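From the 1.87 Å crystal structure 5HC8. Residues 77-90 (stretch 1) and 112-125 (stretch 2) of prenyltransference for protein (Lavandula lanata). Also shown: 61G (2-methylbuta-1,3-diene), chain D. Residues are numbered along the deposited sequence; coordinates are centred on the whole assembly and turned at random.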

# COMPACT_ATOMS: atom_id res chain seq x y z
N VAL A 77 -16.23 -7.40 19.38
CA VAL A 77 -14.83 -7.66 19.54
C VAL A 77 -14.60 -8.91 20.45
O VAL A 77 -13.70 -9.74 20.18
CB VAL A 77 -14.09 -6.41 20.09
CG1 VAL A 77 -12.68 -6.75 20.49
CG2 VAL A 77 -14.14 -5.24 19.12
N ASP A 78 -15.39 -9.08 21.52
CA ASP A 78 -15.15 -10.17 22.46
C ASP A 78 -15.53 -11.49 21.83
O ASP A 78 -14.82 -12.49 21.97
CB ASP A 78 -15.86 -10.00 23.84
CG ASP A 78 -15.37 -8.75 24.62
OD1 ASP A 78 -14.28 -8.16 24.35
OD2 ASP A 78 -16.12 -8.32 25.52
N PHE A 79 -16.59 -11.48 21.05
CA PHE A 79 -16.93 -12.67 20.32
C PHE A 79 -15.84 -13.09 19.30
O PHE A 79 -15.49 -14.25 19.19
CB PHE A 79 -18.23 -12.47 19.57
CG PHE A 79 -18.75 -13.73 18.99
CD1 PHE A 79 -19.31 -14.70 19.81
CD2 PHE A 79 -18.65 -14.00 17.62
CE1 PHE A 79 -19.80 -15.89 19.28
CE2 PHE A 79 -19.15 -15.19 17.09
CZ PHE A 79 -19.72 -16.14 17.93
N LEU A 80 -15.34 -12.13 18.54
CA LEU A 80 -14.18 -12.41 17.67
C LEU A 80 -13.03 -13.04 18.45
O LEU A 80 -12.44 -13.98 18.00
CB LEU A 80 -13.72 -11.10 16.98
CG LEU A 80 -14.66 -10.60 15.87
CD1 LEU A 80 -14.22 -9.24 15.35
CD2 LEU A 80 -14.75 -11.61 14.73
N MET A 81 -12.65 -12.46 19.58
CA MET A 81 -11.54 -12.99 20.34
C MET A 81 -11.80 -14.44 20.71
O MET A 81 -10.90 -15.27 20.71
CB MET A 81 -11.32 -12.20 21.64
CG MET A 81 -10.93 -10.73 21.57
SD MET A 81 -9.50 -10.43 20.56
CE MET A 81 -9.32 -8.68 20.86
N ARG A 82 -13.03 -14.76 21.09
CA ARG A 82 -13.36 -16.12 21.56
C ARG A 82 -13.32 -17.13 20.39
O ARG A 82 -12.81 -18.23 20.50
CB ARG A 82 -14.77 -16.06 22.22
CG ARG A 82 -14.95 -16.79 23.52
CD ARG A 82 -14.43 -16.01 24.73
NE ARG A 82 -13.46 -16.85 25.45
CZ ARG A 82 -13.05 -16.69 26.71
NH1 ARG A 82 -13.52 -15.70 27.48
NH2 ARG A 82 -12.13 -17.53 27.21
N ILE A 83 -13.82 -16.71 19.23
CA ILE A 83 -13.80 -17.51 18.05
C ILE A 83 -12.39 -17.79 17.65
O ILE A 83 -12.10 -18.91 17.18
CB ILE A 83 -14.44 -16.76 16.91
CG1 ILE A 83 -15.93 -16.80 17.04
CG2 ILE A 83 -14.11 -17.45 15.61
CD1 ILE A 83 -16.57 -16.02 15.89
N TYR A 84 -11.50 -16.80 17.82
CA TYR A 84 -10.10 -17.01 17.44
C TYR A 84 -9.43 -17.99 18.41
O TYR A 84 -8.58 -18.76 18.00
CB TYR A 84 -9.31 -15.68 17.28
CG TYR A 84 -9.89 -14.81 16.16
CD1 TYR A 84 -10.60 -15.40 15.11
CD2 TYR A 84 -9.80 -13.43 16.18
CE1 TYR A 84 -11.17 -14.64 14.13
CE2 TYR A 84 -10.37 -12.67 15.18
CZ TYR A 84 -11.04 -13.30 14.18
OH TYR A 84 -11.64 -12.61 13.13
N GLU A 85 -9.78 -17.92 19.68
CA GLU A 85 -9.23 -18.88 20.64
C GLU A 85 -9.63 -20.29 20.24
O GLU A 85 -8.85 -21.22 20.22
CB GLU A 85 -9.79 -18.60 22.02
CG GLU A 85 -9.27 -19.62 23.05
CD GLU A 85 -9.87 -19.43 24.44
OE1 GLU A 85 -9.16 -19.66 25.43
OE2 GLU A 85 -11.02 -19.00 24.53
N ASP A 86 -10.89 -20.45 19.96
CA ASP A 86 -11.40 -21.72 19.54
C ASP A 86 -10.70 -22.19 18.26
O ASP A 86 -10.40 -23.39 18.13
CB ASP A 86 -12.91 -21.59 19.35
CG ASP A 86 -13.54 -22.83 18.77
OD1 ASP A 86 -13.48 -23.88 19.43
OD2 ASP A 86 -14.12 -22.75 17.67
N PHE A 87 -10.46 -21.27 17.30
CA PHE A 87 -9.82 -21.66 16.02
C PHE A 87 -8.41 -22.23 16.25
O PHE A 87 -8.03 -23.26 15.68
CB PHE A 87 -9.81 -20.46 15.02
CG PHE A 87 -8.83 -20.63 13.88
CD1 PHE A 87 -9.15 -21.41 12.76
CD2 PHE A 87 -7.61 -20.00 13.92
CE1 PHE A 87 -8.26 -21.56 11.71
CE2 PHE A 87 -6.69 -20.14 12.87
CZ PHE A 87 -7.01 -20.92 11.78
N LEU A 88 -7.67 -21.54 17.11
CA LEU A 88 -6.31 -21.86 17.51
C LEU A 88 -6.26 -23.14 18.36
O LEU A 88 -5.30 -23.94 18.28
CB LEU A 88 -5.72 -20.68 18.35
CG LEU A 88 -5.43 -19.38 17.60
CD1 LEU A 88 -4.91 -18.28 18.53
CD2 LEU A 88 -4.40 -19.61 16.50
N ARG A 89 -7.31 -23.33 19.15
CA ARG A 89 -7.40 -24.53 19.97
C ARG A 89 -7.77 -25.83 19.21
O ARG A 89 -7.20 -26.87 19.51
CB ARG A 89 -8.24 -24.25 21.22
CG ARG A 89 -7.38 -23.51 22.22
CD ARG A 89 -8.06 -23.14 23.53
NE ARG A 89 -7.32 -23.60 24.70
CZ ARG A 89 -6.04 -23.33 25.01
NH1 ARG A 89 -5.27 -22.56 24.24
NH2 ARG A 89 -5.49 -23.84 26.12
N SER A 90 -8.66 -25.77 18.23
CA SER A 90 -9.03 -26.93 17.45
C SER A 90 -8.32 -26.99 16.08
O SER A 90 -7.40 -27.77 15.88
CB SER A 90 -10.53 -26.96 17.24
OG SER A 90 -10.94 -25.76 16.63
N ARG A 112 -2.38 -6.23 23.44
CA ARG A 112 -3.77 -5.78 23.45
C ARG A 112 -4.76 -6.91 23.50
O ARG A 112 -5.94 -6.65 23.59
CB ARG A 112 -4.07 -4.95 22.21
CG ARG A 112 -3.19 -3.72 22.09
CD ARG A 112 -3.73 -2.75 21.03
NE ARG A 112 -5.09 -2.29 21.38
CZ ARG A 112 -5.77 -1.36 20.71
NH1 ARG A 112 -5.25 -0.77 19.63
NH2 ARG A 112 -6.98 -1.02 21.13
N LEU A 113 -4.37 -8.15 23.36
CA LEU A 113 -5.39 -9.19 23.32
C LEU A 113 -5.69 -9.74 24.73
O LEU A 113 -4.85 -9.63 25.60
CB LEU A 113 -4.93 -10.34 22.44
CG LEU A 113 -4.47 -9.88 21.04
CD1 LEU A 113 -3.79 -11.06 20.38
CD2 LEU A 113 -5.69 -9.37 20.25
N PRO A 114 -6.86 -10.36 24.92
CA PRO A 114 -7.13 -11.10 26.15
C PRO A 114 -6.08 -12.17 26.44
O PRO A 114 -5.62 -12.93 25.53
CB PRO A 114 -8.47 -11.79 25.89
CG PRO A 114 -9.05 -11.16 24.68
CD PRO A 114 -8.00 -10.34 24.00
N GLU A 115 -5.75 -12.30 27.73
CA GLU A 115 -4.72 -13.23 28.13
C GLU A 115 -4.99 -14.61 27.58
O GLU A 115 -4.05 -15.31 27.23
CB GLU A 115 -4.58 -13.33 29.66
CG GLU A 115 -4.09 -12.06 30.33
CD GLU A 115 -2.58 -11.89 30.28
OE1 GLU A 115 -1.88 -12.81 29.79
OE2 GLU A 115 -2.10 -10.84 30.75
N TYR A 116 -6.24 -15.04 27.56
CA TYR A 116 -6.53 -16.34 27.05
C TYR A 116 -6.16 -16.55 25.58
O TYR A 116 -5.92 -17.69 25.12
CB TYR A 116 -8.03 -16.67 27.22
CG TYR A 116 -9.03 -15.85 26.44
CD1 TYR A 116 -9.31 -16.12 25.09
CD2 TYR A 116 -9.75 -14.83 27.06
CE1 TYR A 116 -10.27 -15.38 24.38
CE2 TYR A 116 -10.68 -14.08 26.37
CZ TYR A 116 -10.95 -14.36 25.03
OH TYR A 116 -11.87 -13.58 24.37
N LEU A 117 -6.23 -15.46 24.81
CA LEU A 117 -5.98 -15.52 23.36
C LEU A 117 -4.50 -15.51 23.16
O LEU A 117 -3.97 -16.25 22.29
CB LEU A 117 -6.60 -14.33 22.64
CG LEU A 117 -6.40 -14.28 21.09
CD1 LEU A 117 -6.62 -15.62 20.47
CD2 LEU A 117 -7.43 -13.35 20.47
N GLN A 118 -3.83 -14.72 23.99
CA GLN A 118 -2.39 -14.77 24.04
C GLN A 118 -1.80 -16.14 24.39
O GLN A 118 -0.71 -16.52 23.90
CB GLN A 118 -1.86 -13.74 25.00
CG GLN A 118 -2.18 -12.32 24.63
CD GLN A 118 -1.47 -11.36 25.57
OE1 GLN A 118 -0.27 -11.46 25.75
NE2 GLN A 118 -2.20 -10.43 26.15
N ASP A 119 -2.52 -16.86 25.23
CA ASP A 119 -2.09 -18.19 25.67
C ASP A 119 -2.35 -19.18 24.56
O ASP A 119 -1.53 -20.10 24.31
CB ASP A 119 -2.90 -18.63 26.92
CG ASP A 119 -2.50 -17.88 28.20
OD1 ASP A 119 -1.38 -17.28 28.24
OD2 ASP A 119 -3.31 -17.92 29.17
N ALA A 120 -3.50 -19.02 23.91
CA ALA A 120 -3.81 -19.90 22.78
C ALA A 120 -2.81 -19.78 21.59
O ALA A 120 -2.42 -20.78 20.96
CB ALA A 120 -5.24 -19.67 22.33
N ILE A 121 -2.40 -18.55 21.33
CA ILE A 121 -1.34 -18.23 20.37
C ILE A 121 -0.04 -18.91 20.83
O ILE A 121 0.53 -19.68 20.08
CB ILE A 121 -1.14 -16.68 20.24
CG1 ILE A 121 -2.33 -16.04 19.47
CG2 ILE A 121 0.15 -16.35 19.54
CD1 ILE A 121 -2.44 -14.55 19.64
N SER A 122 0.40 -18.65 22.07
CA SER A 122 1.60 -19.32 22.60
C SER A 122 1.58 -20.80 22.44
O SER A 122 2.57 -21.41 22.06
CB SER A 122 1.79 -19.01 24.09
OG SER A 122 2.46 -17.76 24.20
N TYR A 123 0.43 -21.40 22.69
CA TYR A 123 0.33 -22.84 22.62
C TYR A 123 0.57 -23.29 21.18
O TYR A 123 1.47 -24.11 20.90
CB TYR A 123 -1.03 -23.33 23.16
CG TYR A 123 -1.42 -24.77 22.79
CD1 TYR A 123 -0.66 -25.85 23.27
CD2 TYR A 123 -2.56 -25.04 22.01
CE1 TYR A 123 -1.02 -27.15 22.95
CE2 TYR A 123 -2.94 -26.35 21.69
CZ TYR A 123 -2.17 -27.41 22.15
OH TYR A 123 -2.52 -28.73 21.83
N ALA A 124 -0.20 -22.71 20.25
CA ALA A 124 -0.08 -23.11 18.85
C ALA A 124 1.29 -22.82 18.24
O ALA A 124 1.74 -23.54 17.35
CB ALA A 124 -1.21 -22.49 18.00
N GLU A 125 1.96 -21.79 18.71
CA GLU A 125 3.25 -21.47 18.20
C GLU A 125 4.25 -22.53 18.73
O GLU A 125 5.08 -23.08 17.98
CB GLU A 125 3.66 -20.06 18.67
CG GLU A 125 2.88 -18.91 17.94
CD GLU A 125 3.42 -17.52 18.24
OE1 GLU A 125 3.34 -16.57 17.39
OE2 GLU A 125 3.90 -17.35 19.37
CAC 61G D . -12.32 -7.91 11.58
CAE 61G D . -12.99 -9.28 11.28
CAB 61G D . -12.53 -10.63 11.75
CAD 61G D . -14.05 -9.27 10.33
CAA 61G D . -14.41 -7.97 9.90

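Helices 77-89 and 115-125 run side by side in nearly the same direction, their axes 20° apart and 9.1 Å at closest approach. Each is held by its own i to i+4 backbone hydrogen bonds, and none crosses between them; the contact is made largely by side chains, burying 688 Å² in total. The backbones come nearest at Glu-85 and Leu-117, whose CA atoms lie 5.4 Å apart.

The apolar packing centres on Leu-117, a knob seated among Met-81, Tyr-84, Glu-85 and Leu-88. Leu-117 CD2 meets Met-81 SD at 3.6 Å, and Leu-117 CD1 lies 3.7 Å from Leu-88 CD1. Leu-88 CD1 also reaches Ile-121 CG1 at 3.5 Å and Ala-120 CB at 4.1 Å, the CA-to-CB bond of Ala-120 pointing toward the first helix. Before the second helix starts, Met-81 CE packs on Leu-113 CD2 and Met-81 CG on Pro-114 CG, both at 3.7 Å.

Charge enters through Arg-82, whose CB points away but whose guanidinium returns to lie flat on Tyr-116. The planes differ by 4°, and Arg-82 CZ sits 3.6 Å from the Tyr-116 ring centroid, a cation-pi stack. Within the first helix, the same guanidinium also forms a salt bridge, Arg-82 NH2 to Glu-85 OE2 (3.3 Å). Farther along, Arg-89 NH1 makes a van der Waals approach to Ala-120 CA at 3.4 Å, the carbon lying at the guanidinium edge, near its plane.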